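Local coordinates for protein group 1 truncated hemoglobin GlbN (Synechocystis sp., PDB 1S69) that binds one heme per subunit and forms a very stable complex with oxygen, which dissociates from it only slowly, at residues 23-28 against 33-38. Numbering follows the deposited sequence.
With HEM (protoporphyrin IX containing Fe), chain D.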
loop_
_atom_site.group_PDB
_atom_site.type_symbol
_atom_site.label_atom_id
_atom_site.label_comp_id
_atom_site.label_asym_id
_atom_site.label_seq_id
_atom_site.Cartn_x
_atom_site.Cartn_y
_atom_site.Cartn_z
ATOM N N GLU A 23 -4.827 5.173 8.724
ATOM C CA GLU A 23 -5.940 5.297 9.658
ATOM C C GLU A 23 -6.871 4.114 9.570
ATOM O O GLU A 23 -7.248 3.568 10.603
ATOM C CB GLU A 23 -6.737 6.617 9.483
ATOM C CG GLU A 23 -5.891 7.758 9.982
ATOM C CD GLU A 23 -6.533 9.119 9.734
ATOM O OE1 GLU A 23 -7.759 9.169 9.422
ATOM O OE2 GLU A 23 -5.774 10.108 9.840
ATOM N N ARG A 24 -7.220 3.717 8.355
ATOM C CA ARG A 24 -8.118 2.602 8.136
ATOM C C ARG A 24 -7.449 1.279 8.606
ATOM O O ARG A 24 -8.098 0.475 9.326
ATOM C CB ARG A 24 -8.504 2.510 6.672
ATOM C CG ARG A 24 -9.510 1.350 6.315
ATOM C CD ARG A 24 -9.976 1.427 4.877
ATOM N NE ARG A 24 -10.585 2.729 4.538
ATOM C CZ ARG A 24 -11.906 3.010 4.575
ATOM N NH1 ARG A 24 -12.788 2.092 4.948
ATOM N NH2 ARG A 24 -12.344 4.225 4.244
ATOM N N VAL A 25 -6.195 1.047 8.183
ATOM C CA VAL A 25 -5.415 -0.134 8.581
ATOM C C VAL A 25 -5.334 -0.303 10.116
ATOM O O VAL A 25 -5.475 -1.407 10.630
ATOM C CB VAL A 25 -3.987 -0.069 7.979
ATOM C CG1 VAL A 25 -3.014 -1.084 8.703
ATOM C CG2 VAL A 25 -4.058 -0.299 6.452
ATOM N N LEU A 26 -5.084 0.791 10.847
ATOM C CA LEU A 26 -4.917 0.673 12.310
ATOM C C LEU A 26 -6.234 0.395 13.062
ATOM O O LEU A 26 -6.238 -0.010 14.225
ATOM C CB LEU A 26 -4.177 1.880 12.887
ATOM C CG LEU A 26 -2.652 1.876 13.127
ATOM C CD1 LEU A 26 -1.723 0.919 12.376
ATOM C CD2 LEU A 26 -2.130 3.313 13.044
ATOM N N GLN A 27 -7.337 0.545 12.361
ATOM C CA GLN A 27 -8.647 0.130 12.859
ATOM C C GLN A 27 -9.111 -1.200 12.322
ATOM O O GLN A 27 -10.215 -1.627 12.632
ATOM C CB GLN A 27 -9.719 1.210 12.628
ATOM C CG GLN A 27 -9.367 2.580 13.301
ATOM C CD GLN A 27 -8.881 2.497 14.782
ATOM O OE1 GLN A 27 -9.480 1.818 15.586
ATOM N NE2 GLN A 27 -7.802 3.224 15.113
ATOM N N ASP A 28 -8.319 -1.825 11.464
ATOM C CA ASP A 28 -8.682 -3.089 10.836
ATOM C C ASP A 28 -8.120 -4.222 11.724
ATOM O O ASP A 28 -6.926 -4.497 11.733
ATOM C CB ASP A 28 -8.070 -3.114 9.414
ATOM C CG ASP A 28 -8.513 -4.281 8.609
ATOM O OD1 ASP A 28 -8.944 -5.284 9.234
ATOM O OD2 ASP A 28 -8.365 -4.349 7.368
ATOM N N HIS A 33 -2.306 -5.180 14.146
ATOM C CA HIS A 33 -1.264 -5.674 15.041
ATOM C C HIS A 33 0.078 -5.845 14.320
ATOM O O HIS A 33 1.135 -5.818 14.995
ATOM C CB HIS A 33 -1.703 -6.995 15.738
ATOM C CG HIS A 33 -2.132 -8.055 14.765
ATOM N ND1 HIS A 33 -3.348 -8.019 14.110
ATOM C CD2 HIS A 33 -1.478 -9.139 14.284
ATOM C CE1 HIS A 33 -3.428 -9.036 13.271
ATOM N NE2 HIS A 33 -2.303 -9.729 13.352
ATOM N N PHE A 34 0.079 -5.996 12.985
ATOM C CA PHE A 34 1.353 -6.033 12.225
ATOM C C PHE A 34 2.158 -4.728 12.405
ATOM O O PHE A 34 3.379 -4.694 12.239
ATOM C CB PHE A 34 1.132 -6.371 10.727
ATOM C CG PHE A 34 0.770 -7.826 10.512
ATOM C CD1 PHE A 34 1.738 -8.841 10.702
ATOM C CD2 PHE A 34 -0.521 -8.195 10.248
ATOM C CE1 PHE A 34 1.380 -10.220 10.536
ATOM C CE2 PHE A 34 -0.859 -9.548 10.078
ATOM C CZ PHE A 34 0.081 -10.539 10.239
ATOM N N PHE A 35 1.447 -3.652 12.745
ATOM C CA PHE A 35 2.072 -2.312 12.889
ATOM C C PHE A 35 2.334 -1.912 14.303
ATOM O O PHE A 35 2.736 -0.793 14.525
ATOM C CB PHE A 35 1.206 -1.252 12.180
ATOM C CG PHE A 35 1.128 -1.484 10.684
ATOM C CD1 PHE A 35 0.152 -2.377 10.173
ATOM C CD2 PHE A 35 2.084 -0.905 9.798
ATOM C CE1 PHE A 35 0.090 -2.676 8.793
ATOM C CE2 PHE A 35 2.029 -1.196 8.378
ATOM C CZ PHE A 35 1.031 -2.047 7.892
ATOM N N ALA A 36 2.125 -2.835 15.255
ATOM C CA ALA A 36 2.288 -2.578 16.692
ATOM C C ALA A 36 3.622 -1.948 17.007
ATOM O O ALA A 36 3.678 -0.985 17.750
ATOM C CB ALA A 36 2.079 -3.867 17.496
ATOM N N ASP A 37 4.700 -2.434 16.387
ATOM C CA ASP A 37 5.993 -1.927 16.703
ATOM C C ASP A 37 6.568 -1.093 15.570
ATOM O O ASP A 37 7.752 -0.843 15.563
ATOM C CB ASP A 37 6.902 -3.090 17.157
ATOM C CG ASP A 37 6.340 -3.746 18.526
ATOM O OD1 ASP A 37 6.418 -3.004 19.560
ATOM O OD2 ASP A 37 5.714 -4.887 18.664
ATOM N N VAL A 38 5.716 -0.588 14.680
ATOM C CA VAL A 38 6.181 0.155 13.494
ATOM C C VAL A 38 6.109 1.705 13.717
ATOM O O VAL A 38 5.118 2.235 14.213
ATOM C CB VAL A 38 5.436 -0.308 12.178
ATOM C CG1 VAL A 38 5.811 0.587 10.951
ATOM C CG2 VAL A 38 5.729 -1.816 11.858
HETATM C CHA HEM D . 6.622 -2.060 5.229
HETATM C CHB HEM D . 4.562 -1.463 0.837
HETATM C CHC HEM D . 1.643 -5.229 1.743
HETATM C CHD HEM D . 2.741 -4.690 6.461
HETATM C C1A HEM D . 6.347 -1.622 3.926
HETATM C C2A HEM D . 7.073 -0.585 3.217
HETATM C C3A HEM D . 6.493 -0.395 2.037
HETATM C C4A HEM D . 5.385 -1.297 1.929
HETATM C CMA HEM D . 6.927 0.652 0.973
HETATM C CAA HEM D . 8.284 0.160 3.831
HETATM C CBA HEM D . 9.504 -0.481 3.146
HETATM C CGA HEM D . 10.856 0.187 3.363
HETATM O O1A HEM D . 11.351 -0.078 4.451
HETATM O O2A HEM D . 11.452 0.925 2.481
HETATM C C1B HEM D . 3.632 -2.474 0.711
HETATM C C2B HEM D . 2.863 -2.680 -0.467
HETATM C C3B HEM D . 2.055 -3.756 -0.251
HETATM C C4B HEM D . 2.300 -4.196 1.113
HETATM C CMB HEM D . 3.015 -1.807 -1.762
HETATM C CAB HEM D . 0.939 -4.441 -1.141
HETATM C CBB HEM D . -0.023 -3.781 -1.861
HETATM C C1C HEM D . 1.689 -5.408 3.132
HETATM C C2C HEM D . 0.829 -6.300 3.870
HETATM C C3C HEM D . 1.127 -6.098 5.174
HETATM C C4C HEM D . 2.162 -5.104 5.291
HETATM C CMC HEM D . -0.202 -7.263 3.166
HETATM C CAC HEM D . 0.548 -6.720 6.460
HETATM C CBC HEM D . -0.768 -6.757 6.614
HETATM C C1D HEM D . 3.885 -3.958 6.565
HETATM C C2D HEM D . 4.589 -3.715 7.779
HETATM C C3D HEM D . 5.789 -2.933 7.360
HETATM C C4D HEM D . 5.724 -2.774 5.958
HETATM C CMD HEM D . 4.229 -4.144 9.202
HETATM C CAD HEM D . 6.888 -2.373 8.240
HETATM C CBD HEM D . 7.772 -3.616 8.373
HETATM C CGD HEM D . 8.660 -3.474 9.569
HETATM O O1D HEM D . 9.709 -2.861 9.435
HETATM O O2D HEM D . 8.341 -3.974 10.654
HETATM N NA HEM D . 5.311 -1.994 3.114
HETATM N NB HEM D . 3.260 -3.403 1.692
HETATM N NC HEM D . 2.474 -4.715 4.028
HETATM N ND HEM D . 4.595 -3.415 5.493
HETATM FE FE HEM D . 3.922 -3.377 3.603
#
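V25 O accepts the backbone N of D28 at 3.0 Å, and F35 O takes V38 N at the same length, closing the type I beta turn from F35 to V38. Each bond stays within its own segment; across the contact only carbons meet, burying 130 Å² summed over both sides. V25 CG1 comes obliquely at the F35 ring and reaches CE1 at 3.5 Å; a chi1 of 164° turns this methyl anti to the backbone N and presents it to the ring. L26 sends CD1 to the root of the same side chain, 3.7 Å from F35 CB. Both aliphatic chains cross that of F35 at about a right angle. With its CG anti to the carbonyl carbon (chi1 -64°), F35 stretches to the porphyrin, where CZ stops 3.5 Å from HEM CHD and CE2 3.6 Å from HEM C2D. The heme methyl CMD lies over one face of the phenyl, nearer its periphery than its centre. V38 CG2 packs against this methyl too, at 3.8 Å from HEM CMD. A serine in place of F35 would probably open a gap between V25 and the heme and take away a wall of the distal pocket, since F35 also touches the bound cyanide. The contact thus joins residues V25 and L26 of helix 10-26 to the 3-10 segment 33-35 in the loop before helix 40-54 of the 2-on-2 globin fold; M40 of that helix meets L26 and F35, while D90 of helix 81-98 packs on V25.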